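Local coordinates for protein beta-lactamase (Nostoc sp., PDB 6NHS) that probably hydrolyses beta-lactam antibiotics as a class D serine beta-lactamase with the transpeptidase-like fold of penicillin-binding proteins, at residues K66-L71 with K133-G138; L74-I79 with R121-E126; S111-Y116 with F151-P156; R127-I132 with L140-P145. One frame throughout, in Å; residues are numbered along the deposited sequence. Where two conformers were deposited one is given.

Interaction 1: K66-L71 with K133-G138; sequences KIFNSL and KQVGYG. With FMT (formic acid), chain K.
Phe-68 reaches from its helix into the angle between Val-135 and Tyr-137 and makes every side-chain contact here. Val-135 lies at the ring edge, near the ring plane, with CE2 of Phe-68 3.8 Å from CB of Val-135 and both methyls close behind. The other aromatic meets it obliquely: CD2 of Phe-68 is 3.6 Å from CD2 of Tyr-137, the ring centroids are 4.9 Å apart and the planes are inclined at 46°. CG of Phe-68 sits 4.0 Å above one face of the Tyr-137 ring, displaced toward its rim. With chi1 at 179°, Phe-68 throws its ring across the gap between the backbones; Tyr-137, its chi1 of -175° almost the same, slides past in the opposite direction. Helix 125-135 ends in a Schellman motif that sets this geometry. Gly-136 takes the positive phi of the C-prime position, and Tyr-137 N bonds back to Ile-132 O, so the chain turns and the tyrosine comes back toward helix 65-76. Further out, Phe-65 and Phe-167 each meet the Tyr-137 ring edge to face, in a buried aromatic cluster. Two residues before Phe-68, Lys-66 points away from 133-138; its NZ donates to O2 of a formic acid at 2.6 Å and also bonds Ser-63 OG. Ser-63 and Lys-66 fit the SxxK signature of serine beta-lactamases; the contact packs their helix against the end of helix 125-135 and Tyr-137 and Gly-138, which begin what is probably the class D Tyr-Gly-Asn element.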
# COMPACT_ATOMS: atom_id res chain seq x y z
N LYS A 66 2.44 -4.38 2.25
CA LYS A 66 3.09 -4.16 3.54
C LYS A 66 2.13 -3.54 4.56
O LYS A 66 2.31 -3.73 5.76
CB LYS A 66 4.32 -3.27 3.37
CG LYS A 66 5.50 -3.93 2.67
CD LYS A 66 6.74 -3.03 2.70
CE LYS A 66 7.99 -3.76 2.22
NZ LYS A 66 8.01 -3.98 0.75
N ILE A 67 1.13 -2.79 4.10
CA ILE A 67 0.15 -2.23 5.02
C ILE A 67 -0.62 -3.34 5.72
O ILE A 67 -0.72 -3.38 6.95
CB ILE A 67 -0.80 -1.26 4.29
CG1 ILE A 67 -0.03 -0.08 3.69
CG2 ILE A 67 -1.90 -0.78 5.24
CD1 ILE A 67 -0.88 0.77 2.72
N PHE A 68 -1.17 -4.27 4.93
CA PHE A 68 -1.88 -5.42 5.49
C PHE A 68 -0.94 -6.30 6.31
O PHE A 68 -1.27 -6.71 7.43
CB PHE A 68 -2.53 -6.22 4.37
CG PHE A 68 -3.28 -7.44 4.83
CD1 PHE A 68 -2.62 -8.65 4.99
CD2 PHE A 68 -4.64 -7.37 5.10
CE1 PHE A 68 -3.31 -9.78 5.42
CE2 PHE A 68 -5.33 -8.50 5.52
CZ PHE A 68 -4.66 -9.69 5.68
N ASN A 69 0.24 -6.61 5.76
CA ASN A 69 1.18 -7.49 6.44
C ASN A 69 1.60 -6.93 7.80
O ASN A 69 1.74 -7.68 8.77
CB ASN A 69 2.40 -7.71 5.54
CG ASN A 69 3.09 -9.06 5.76
OD1 ASN A 69 2.77 -9.79 6.69
ND2 ASN A 69 4.04 -9.38 4.88
N SER A 70 1.80 -5.61 7.88
CA SER A 70 2.19 -4.98 9.13
C SER A 70 1.13 -5.16 10.20
O SER A 70 1.44 -5.43 11.37
CB SER A 70 2.45 -3.48 8.92
OG SER A 70 3.45 -3.24 7.94
N LEU A 71 -0.15 -4.99 9.83
CA LEU A 71 -1.25 -5.16 10.76
C LEU A 71 -1.28 -6.57 11.33
O LEU A 71 -1.40 -6.76 12.55
CB LEU A 71 -2.57 -4.85 10.06
CG LEU A 71 -2.74 -3.40 9.62
CD1 LEU A 71 -3.81 -3.29 8.53
CD2 LEU A 71 -3.09 -2.55 10.84
N LYS A 133 -9.15 -13.47 4.64
CA LYS A 133 -10.58 -13.66 4.42
C LYS A 133 -11.43 -12.85 5.40
O LYS A 133 -12.48 -12.33 5.02
CB LYS A 133 -10.92 -15.15 4.49
CG LYS A 133 -10.29 -15.95 3.36
CD LYS A 133 -10.75 -17.40 3.37
CE LYS A 133 -10.26 -18.13 2.12
NZ LYS A 133 -10.73 -19.55 2.06
N GLN A 134 -10.98 -12.72 6.65
CA GLN A 134 -11.72 -11.92 7.62
C GLN A 134 -11.75 -10.45 7.20
O GLN A 134 -12.80 -9.79 7.29
CB GLN A 134 -11.11 -12.09 9.00
CG GLN A 134 -12.00 -11.67 10.15
CD GLN A 134 -11.45 -12.13 11.50
OE1 GLN A 134 -12.11 -12.00 12.53
NE2 GLN A 134 -10.23 -12.66 11.49
N VAL A 135 -10.61 -9.93 6.74
CA VAL A 135 -10.54 -8.55 6.27
C VAL A 135 -11.20 -8.40 4.90
O VAL A 135 -11.71 -7.32 4.56
CB VAL A 135 -9.06 -8.10 6.24
CG1 VAL A 135 -8.89 -6.77 5.52
CG2 VAL A 135 -8.51 -8.01 7.66
N GLY A 136 -11.22 -9.46 4.11
CA GLY A 136 -11.71 -9.36 2.74
C GLY A 136 -10.72 -8.69 1.81
O GLY A 136 -11.13 -7.89 0.97
N TYR A 137 -9.43 -9.01 1.93
CA TYR A 137 -8.38 -8.27 1.23
C TYR A 137 -8.24 -8.77 -0.21
O TYR A 137 -7.88 -9.93 -0.43
CB TYR A 137 -7.05 -8.41 1.97
CG TYR A 137 -5.94 -7.57 1.37
CD1 TYR A 137 -5.14 -8.07 0.36
CD2 TYR A 137 -5.72 -6.26 1.80
CE1 TYR A 137 -4.13 -7.31 -0.21
CE2 TYR A 137 -4.71 -5.49 1.24
CZ TYR A 137 -3.91 -6.03 0.24
OH TYR A 137 -2.91 -5.27 -0.34
N GLY A 138 -8.49 -7.88 -1.18
CA GLY A 138 -8.22 -8.21 -2.57
C GLY A 138 -9.01 -9.42 -3.06
O GLY A 138 -10.18 -9.61 -2.71
C FMT K . 7.33 -6.85 0.14
O1 FMT K . 6.86 -6.80 1.25
O2 FMT K . 7.16 -5.93 -0.66

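Interaction 2: L74-I79 with R121-E126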
# COMPACT_ATOMS: atom_id res chain seq x y z
N LEU A 74 1.86 -7.42 13.63
CA LEU A 74 1.75 -6.85 14.97
C LEU A 74 0.62 -7.50 15.76
O LEU A 74 0.79 -7.79 16.95
CB LEU A 74 1.52 -5.33 14.88
CG LEU A 74 2.76 -4.53 14.45
CD1 LEU A 74 2.35 -3.14 13.94
CD2 LEU A 74 3.77 -4.43 15.59
N GLU A 75 -0.52 -7.74 15.12
CA GLU A 75 -1.66 -8.31 15.84
C GLU A 75 -1.35 -9.71 16.35
O GLU A 75 -1.70 -10.05 17.49
CB GLU A 75 -2.90 -8.33 14.95
CG GLU A 75 -4.17 -8.66 15.70
CD GLU A 75 -4.56 -7.59 16.70
OE1 GLU A 75 -4.16 -6.42 16.51
OE2 GLU A 75 -5.26 -7.90 17.67
N THR A 76 -0.71 -10.55 15.53
CA THR A 76 -0.34 -11.89 15.94
C THR A 76 0.86 -11.90 16.88
O THR A 76 1.12 -12.92 17.53
CB THR A 76 -0.01 -12.77 14.73
OG1 THR A 76 1.06 -12.16 13.98
CG2 THR A 76 -1.24 -12.96 13.84
N GLY A 77 1.61 -10.81 16.92
CA GLY A 77 2.76 -10.74 17.80
C GLY A 77 4.03 -11.36 17.24
O GLY A 77 4.97 -11.58 18.01
N VAL A 78 4.10 -11.63 15.94
CA VAL A 78 5.35 -12.14 15.39
C VAL A 78 6.40 -11.04 15.33
O VAL A 78 7.59 -11.32 15.20
CB VAL A 78 5.15 -12.80 14.01
CG1 VAL A 78 4.01 -13.87 14.08
CG2 VAL A 78 4.89 -11.77 12.94
N ILE A 79 5.97 -9.78 15.41
CA ILE A 79 6.85 -8.64 15.66
C ILE A 79 6.23 -7.85 16.80
O ILE A 79 5.01 -7.61 16.81
CB ILE A 79 7.06 -7.78 14.39
CG1 ILE A 79 8.19 -6.75 14.58
CG2 ILE A 79 5.77 -7.09 13.93
CD1 ILE A 79 9.58 -7.30 14.25
N ARG A 121 6.30 -15.55 6.87
CA ARG A 121 6.61 -16.92 7.26
C ARG A 121 6.21 -17.18 8.71
O ARG A 121 5.67 -18.24 9.03
CB ARG A 121 8.11 -17.21 7.07
CG ARG A 121 8.59 -17.21 5.63
CD ARG A 121 10.10 -17.53 5.54
NE ARG A 121 10.61 -17.09 4.25
CZ ARG A 121 11.49 -16.11 4.07
NH1 ARG A 121 12.02 -15.48 5.10
NH2 ARG A 121 11.85 -15.79 2.83
N LYS A 122 6.47 -16.21 9.59
CA LYS A 122 6.17 -16.41 11.01
C LYS A 122 4.67 -16.36 11.27
O LYS A 122 4.16 -17.08 12.13
CB LYS A 122 6.91 -15.36 11.84
CG LYS A 122 8.43 -15.53 11.82
CD LYS A 122 9.13 -14.43 12.60
CE LYS A 122 8.93 -14.56 14.10
NZ LYS A 122 9.66 -13.45 14.81
N ILE A 123 3.95 -15.49 10.54
CA ILE A 123 2.48 -15.55 10.58
C ILE A 123 2.01 -16.94 10.16
O ILE A 123 1.20 -17.58 10.84
CB ILE A 123 1.87 -14.45 9.69
CG1 ILE A 123 2.13 -13.07 10.31
CG2 ILE A 123 0.36 -14.71 9.50
CD1 ILE A 123 1.99 -11.88 9.35
N GLY A 124 2.53 -17.43 9.04
CA GLY A 124 2.19 -18.75 8.57
C GLY A 124 0.95 -18.76 7.69
O GLY A 124 0.11 -17.86 7.75
N HIS A 125 0.85 -19.81 6.88
CA HIS A 125 -0.20 -19.88 5.86
C HIS A 125 -1.60 -19.86 6.48
O HIS A 125 -2.48 -19.15 6.00
CB HIS A 125 0.00 -21.13 5.00
CG HIS A 125 -1.00 -21.28 3.90
ND1 HIS A 125 -2.13 -22.06 4.02
CD2 HIS A 125 -1.04 -20.77 2.64
CE1 HIS A 125 -2.83 -22.02 2.90
NE2 HIS A 125 -2.19 -21.24 2.04
N GLU A 126 -1.81 -20.63 7.55
CA GLU A 126 -3.15 -20.74 8.11
C GLU A 126 -3.61 -19.41 8.71
O GLU A 126 -4.74 -18.98 8.49
CB GLU A 126 -3.20 -21.84 9.17
CG GLU A 126 -4.57 -21.96 9.83
CD GLU A 126 -4.61 -22.96 10.96
OE1 GLU A 126 -3.65 -23.74 11.10
OE2 GLU A 126 -5.61 -22.96 11.72
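Val-78 fits against Lys-122 and Ile-123 where, in the all-helical part of the class D fold, the chain leaving helix 65-76 meets the break between helices 113-123 and 125-135. Each segment turns on a glycine of positive phi: Gly-77 is the first residue past the first helix, and Gly-124 ends helix 113-123 while serving as N-cap of the next. The van der Waals contacts centre on the valine. Its CB lies 3.8 Å from CB of Lys-122, its CG1 rests 3.8 Å from the Lys-122 carbonyl O, and its CG2 meets CG1 of Ile-123 at 4.0 Å, the Val-78 and Ile-123 side chains crossing at about a right angle. Thr-76 adds a lesser touch at the helix end, its OG1 3.9 Å from CG1 of Ile-123; that hydroxyl is engaged within its own helix by a hydrogen bond with Val-72 O, so it meets the isoleucine by simple contact. Arg-127 secures the helix break beside them, its NH2 bonded to Lys-122 O and its NE to Ile-123 O, while its side chain also touches Thr-76 and Val-78. The polar contact lies at the solvent side, where Lys-122 is exposed. Its aliphatic part passes Val-78 and then bends at chi3 (72°), which curls the amino end back over the turn instead of letting it run straight on. NZ of Lys-122 thereby donates to Val-78 O at 3.0 Å, lying in the carbonyl plane with a C=O...N angle of 148°.

Interaction 3: S111-Y116 with F151-P156; sequences STVWFY and FWLEGP
This is a small, partly buried contact, apolar but for one carbonyl, between the first turn of helix 113-123 and the short helix 151-154, at the rim of the probable active site. Val-113 and Leu-153 meet through one branch each: CG1 of Val-113 lies 3.8 Å from CD1 of Leu-153, and the two side chains slide past each other in opposite directions. Deeper in, the indole of Trp-152 approaches the helix backbone, CH2 standing 4.0 Å from the carbonyl O of Tyr-116. That oxygen also has a weak hydrogen bond from Asn-69 ND2. Its neighbours in sequence hold the indole of Trp-152 on a face and at an edge: CG of Leu-153 lies 3.4 Å above one face, toward the rim, and Phe-151 comes in at the edge, with CE3 of the indole 3.5 Å over the centre of the Phe-151 ring. A chi1 of 68° places CG of Trp-152 between backbone N and carbonyl carbon, and the ring projects toward helix 113-123; Phe-65 stacks on it. Ser-111, Thr-112 and Val-113 match the Ser-x-Val motif of class D beta-lactamases, and Ser-111 OG is hydrogen-bonded to Lys-203 NZ, a lysine that fits the Lys-Thr-Gly pattern. The Trp-152 side chain comes within about 3 Å of a bound formic acid, consistent with the tryptophan that borders the catalytic lysine in this class. Tyr-116 starts toward Trp-152 from its CB, but the ring leads away to Lys-66 and hydrogen-bonds through OH to Ser-70 OG.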
# COMPACT_ATOMS: atom_id res chain seq x y z
N SER A 111 10.78 -0.09 1.79
CA SER A 111 10.22 -1.19 1.00
C SER A 111 11.09 -2.45 1.11
O SER A 111 11.33 -3.15 0.13
CB SER A 111 10.03 -0.79 -0.47
OG SER A 111 9.12 0.29 -0.60
N THR A 112 11.55 -2.74 2.33
CA THR A 112 12.51 -3.82 2.57
C THR A 112 11.78 -5.16 2.54
O THR A 112 11.23 -5.61 3.55
CB THR A 112 13.23 -3.59 3.90
OG1 THR A 112 13.77 -2.27 3.90
CG2 THR A 112 14.36 -4.60 4.07
N VAL A 113 11.82 -5.82 1.37
CA VAL A 113 11.02 -7.02 1.14
C VAL A 113 11.40 -8.14 2.11
O VAL A 113 10.52 -8.83 2.65
CB VAL A 113 11.15 -7.48 -0.32
CG1 VAL A 113 10.42 -8.81 -0.53
CG2 VAL A 113 10.60 -6.41 -1.28
N TRP A 114 12.70 -8.36 2.33
CA TRP A 114 13.10 -9.52 3.12
C TRP A 114 12.53 -9.46 4.54
O TRP A 114 12.18 -10.50 5.11
CB TRP A 114 14.62 -9.67 3.16
CG TRP A 114 15.38 -8.61 3.94
CD1 TRP A 114 16.10 -7.57 3.41
CD2 TRP A 114 15.53 -8.52 5.37
NE1 TRP A 114 16.67 -6.83 4.43
CE2 TRP A 114 16.34 -7.39 5.63
CE3 TRP A 114 15.07 -9.29 6.44
CZ2 TRP A 114 16.68 -7.01 6.93
CZ3 TRP A 114 15.41 -8.91 7.73
CH2 TRP A 114 16.21 -7.78 7.96
N PHE A 115 12.42 -8.26 5.11
CA PHE A 115 11.82 -8.10 6.44
C PHE A 115 10.39 -8.62 6.44
O PHE A 115 9.99 -9.39 7.33
CB PHE A 115 11.87 -6.61 6.83
CG PHE A 115 11.41 -6.32 8.24
CD1 PHE A 115 10.06 -6.13 8.52
CD2 PHE A 115 12.33 -6.17 9.27
CE1 PHE A 115 9.63 -5.84 9.82
CE2 PHE A 115 11.91 -5.87 10.56
CZ PHE A 115 10.57 -5.70 10.83
N TYR A 116 9.60 -8.23 5.44
CA TYR A 116 8.21 -8.65 5.39
C TYR A 116 8.05 -10.11 4.98
O TYR A 116 7.03 -10.72 5.29
CB TYR A 116 7.44 -7.72 4.46
CG TYR A 116 7.08 -6.43 5.16
CD1 TYR A 116 5.86 -6.30 5.79
CD2 TYR A 116 7.98 -5.37 5.22
CE1 TYR A 116 5.53 -5.14 6.45
CE2 TYR A 116 7.66 -4.21 5.88
CZ TYR A 116 6.42 -4.10 6.49
OH TYR A 116 6.07 -2.94 7.15
N PHE A 151 3.43 -14.57 -2.22
CA PHE A 151 2.13 -14.55 -2.89
C PHE A 151 1.71 -13.14 -3.30
O PHE A 151 0.94 -12.97 -4.25
CB PHE A 151 1.05 -15.19 -2.02
CG PHE A 151 0.86 -14.52 -0.68
CD1 PHE A 151 0.00 -13.45 -0.54
CD2 PHE A 151 1.55 -14.99 0.45
CE1 PHE A 151 -0.18 -12.83 0.70
CE2 PHE A 151 1.37 -14.38 1.69
CZ PHE A 151 0.51 -13.30 1.81
N TRP A 152 2.20 -12.11 -2.60
CA TRP A 152 1.84 -10.74 -2.94
C TRP A 152 2.80 -10.12 -3.95
O TRP A 152 2.51 -9.03 -4.47
CB TRP A 152 1.79 -9.87 -1.67
CG TRP A 152 3.13 -9.64 -1.03
CD1 TRP A 152 3.95 -8.57 -1.23
CD2 TRP A 152 3.81 -10.50 -0.10
NE1 TRP A 152 5.09 -8.70 -0.48
CE2 TRP A 152 5.03 -9.88 0.22
CE3 TRP A 152 3.49 -11.73 0.49
CZ2 TRP A 152 5.95 -10.44 1.11
CZ3 TRP A 152 4.41 -12.29 1.38
CH2 TRP A 152 5.62 -11.65 1.68
N LEU A 153 3.91 -10.78 -4.24
CA LEU A 153 4.91 -10.32 -5.20
C LEU A 153 4.78 -10.99 -6.56
O LEU A 153 4.95 -10.34 -7.59
CB LEU A 153 6.32 -10.58 -4.65
CG LEU A 153 6.63 -9.96 -3.29
CD1 LEU A 153 7.87 -10.61 -2.67
CD2 LEU A 153 6.83 -8.47 -3.46
N GLU A 154 4.49 -12.29 -6.58
CA GLU A 154 4.38 -13.04 -7.82
C GLU A 154 2.98 -13.56 -8.09
O GLU A 154 2.73 -14.05 -9.19
CB GLU A 154 5.36 -14.23 -7.81
CG GLU A 154 6.80 -13.84 -7.55
CD GLU A 154 7.70 -15.04 -7.38
OE1 GLU A 154 7.22 -16.19 -7.52
OE2 GLU A 154 8.91 -14.84 -7.11
N GLY A 155 2.07 -13.46 -7.12
CA GLY A 155 0.75 -14.04 -7.26
C GLY A 155 0.61 -15.23 -6.34
O GLY A 155 1.60 -15.75 -5.82
N PRO A 156 -0.61 -15.74 -6.16
CA PRO A 156 -1.81 -15.33 -6.90
C PRO A 156 -2.59 -14.15 -6.32
O PRO A 156 -3.63 -13.81 -6.88
CB PRO A 156 -2.68 -16.60 -6.85
CG PRO A 156 -2.33 -17.21 -5.53
CD PRO A 156 -0.87 -16.89 -5.28

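Interaction 4: R127-I132 with L140-P145; sequences RMEKFI and LQIGTP. With EDO (1,2-ethanediol), chain F.
Ile-132 and Ile-142 meet with no ring between them: the one aromatic ring of 127-132, Phe-131, has the carbonyl O of Arg-127 at its edge, in plane, and packs on Val-72 and Thr-76 of helix 65-76. In this helical region of the class D fold the chain leaves helix 125-135 and doubles back along its flank as the loop 140-145. Ile-142 carries the contact with two branches. Its CG2 lies 3.8 Å from CG1 of Ile-132, while its CD1 comes 3.8 Å from CG of Met-128, a selenomethionine, and 3.7 Å from the backbone N of Glu-129. Chi1 of 71° sets CG1 of Ile-142 between its backbone N and carbonyl carbon, and the extended chi2 carries CD1 onto the helix. Met-128 bends at chi2 and chi3, so its selenium end leaves the isoleucine; Phe-151 touches both residues and closes the apolar cluster. A helical turn along, CG2 of Ile-132 presses on the backbone of Leu-140, 3.5 Å from its CA, and CD2 of Leu-140 reaches back to 3.7 Å from Ile-132 O. Glu-129 directs its carboxylate outward into a salt bridge with Lys-133, and the middle of its chain flanks a bound 1,2-ethanediol. This diol, probably from the crystallisation liquor, is gripped by the loop backbone. Gly-143 N donates to its O1 at 2.9 Å, and Ile-142 N gives O2 a nearly straight bond of 3.2 Å, with an N-H...O angle of 170°.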
# COMPACT_ATOMS: atom_id res chain seq x y z
N ARG A 127 -2.75 -18.76 9.50
CA ARG A 127 -3.14 -17.48 10.08
C ARG A 127 -3.28 -16.41 9.00
O ARG A 127 -4.17 -15.56 9.09
CB ARG A 127 -2.14 -17.04 11.14
CG ARG A 127 -2.27 -17.78 12.46
CD ARG A 127 -1.55 -17.04 13.58
NE ARG A 127 -0.11 -17.00 13.37
CZ ARG A 127 0.78 -16.75 14.33
NH1 ARG A 127 0.36 -16.50 15.57
NH2 ARG A 127 2.07 -16.75 14.07
N MSE A 128 -2.43 -16.45 7.98
CA MSE A 128 -2.48 -15.44 6.93
C MSE A 128 -3.80 -15.56 6.17
O MSE A 128 -4.46 -14.57 5.89
CB MSE A 128 -1.31 -15.57 5.96
CG MSE A 128 -1.27 -14.45 4.91
SE MSE A 128 -0.69 -12.72 5.62
CE MSE A 128 1.24 -13.08 5.66
N GLU A 129 -4.17 -16.79 5.83
CA GLU A 129 -5.42 -16.99 5.10
C GLU A 129 -6.62 -16.52 5.92
O GLU A 129 -7.56 -15.93 5.38
CB GLU A 129 -5.58 -18.47 4.71
CG GLU A 129 -6.48 -18.66 3.49
CD GLU A 129 -6.88 -20.10 3.27
OE1 GLU A 129 -6.07 -21.01 3.55
OE2 GLU A 129 -8.02 -20.32 2.82
N LYS A 130 -6.62 -16.79 7.23
CA LYS A 130 -7.73 -16.36 8.08
C LYS A 130 -7.88 -14.85 8.06
O LYS A 130 -8.98 -14.32 7.90
CB LYS A 130 -7.54 -16.87 9.51
CG LYS A 130 -7.78 -18.35 9.69
CD LYS A 130 -7.88 -18.72 11.17
CE LYS A 130 -7.65 -20.21 11.38
NZ LYS A 130 -8.43 -21.04 10.42
N PHE A 131 -6.77 -14.12 8.23
CA PHE A 131 -6.84 -12.66 8.24
C PHE A 131 -7.23 -12.11 6.88
O PHE A 131 -8.01 -11.16 6.79
CB PHE A 131 -5.52 -12.06 8.71
CG PHE A 131 -5.39 -11.96 10.20
CD1 PHE A 131 -5.92 -10.86 10.88
CD2 PHE A 131 -4.76 -12.95 10.93
CE1 PHE A 131 -5.81 -10.76 12.26
CE2 PHE A 131 -4.64 -12.86 12.31
CZ PHE A 131 -5.17 -11.77 12.98
N ILE A 132 -6.69 -12.70 5.80
CA ILE A 132 -7.05 -12.27 4.45
C ILE A 132 -8.55 -12.35 4.24
O ILE A 132 -9.19 -11.42 3.73
CB ILE A 132 -6.29 -13.11 3.41
CG1 ILE A 132 -4.81 -12.72 3.35
CG2 ILE A 132 -6.92 -12.97 2.04
CD1 ILE A 132 -4.52 -11.45 2.57
N LEU A 140 -8.38 -12.45 -2.22
CA LEU A 140 -8.46 -13.41 -1.12
C LEU A 140 -7.61 -14.66 -1.33
O LEU A 140 -7.81 -15.66 -0.64
CB LEU A 140 -9.91 -13.84 -0.85
CG LEU A 140 -10.98 -12.76 -0.77
CD1 LEU A 140 -12.35 -13.40 -0.56
CD2 LEU A 140 -10.67 -11.79 0.35
N GLN A 141 -6.66 -14.65 -2.27
CA GLN A 141 -5.91 -15.85 -2.64
C GLN A 141 -4.44 -15.65 -2.30
O GLN A 141 -3.80 -14.73 -2.83
CB GLN A 141 -6.08 -16.16 -4.12
CG GLN A 141 -7.52 -16.46 -4.52
CD GLN A 141 -7.74 -16.34 -6.01
OE1 GLN A 141 -7.05 -16.99 -6.80
NE2 GLN A 141 -8.70 -15.50 -6.41
N ILE A 142 -3.90 -16.50 -1.43
CA ILE A 142 -2.48 -16.44 -1.09
C ILE A 142 -1.73 -17.67 -1.58
O ILE A 142 -0.55 -17.83 -1.26
CB ILE A 142 -2.28 -16.23 0.42
CG1 ILE A 142 -2.65 -17.49 1.21
CG2 ILE A 142 -3.07 -15.02 0.91
CD1 ILE A 142 -2.27 -17.41 2.69
N GLY A 143 -2.38 -18.54 -2.34
CA GLY A 143 -1.71 -19.70 -2.89
C GLY A 143 -1.47 -20.79 -1.86
O GLY A 143 -2.18 -20.92 -0.86
N THR A 144 -0.44 -21.60 -2.13
CA THR A 144 -0.08 -22.74 -1.31
C THR A 144 0.85 -22.32 -0.17
O THR A 144 1.41 -21.22 -0.20
CB THR A 144 0.62 -23.80 -2.18
OG1 THR A 144 1.87 -23.28 -2.65
CG2 THR A 144 -0.26 -24.18 -3.36
N PRO A 145 1.01 -23.16 0.85
CA PRO A 145 1.98 -22.84 1.91
C PRO A 145 3.37 -22.52 1.40
O PRO A 145 4.07 -21.69 1.99
CB PRO A 145 1.97 -24.10 2.79
CG PRO A 145 0.61 -24.68 2.59
CD PRO A 145 0.25 -24.39 1.16
C1 EDO F . -6.03 -19.45 -2.19
O1 EDO F . -5.03 -19.24 -3.20
C2 EDO F . -5.38 -19.46 -0.81
O2 EDO F . -5.95 -18.42 -0.00

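In the fold
From the N terminus, helix 65-76 opens interaction 1 at 66-71 and interaction 2 at 74-79. Interaction 2 closes first, at 121-126, so its loop lies wholly within that of interaction 1, which closes at 133-138. Interaction 3 opens at 111-116, inside both loops, and closes at 151-156, beyond both, thereby crossing each. Interaction 4, 127-132 with 140-145, starts after interaction 2 has closed, crosses interaction 1 and lies within the span of interaction 3. Together they tie helix 65-76 to helices 113-123 and 125-135, and these to the loop and short helix that follow. Packing of Asn-69 on Ile-123 joins interactions 1 and 2; His-125 NE2 with Gly-143 O joins 2 and 4.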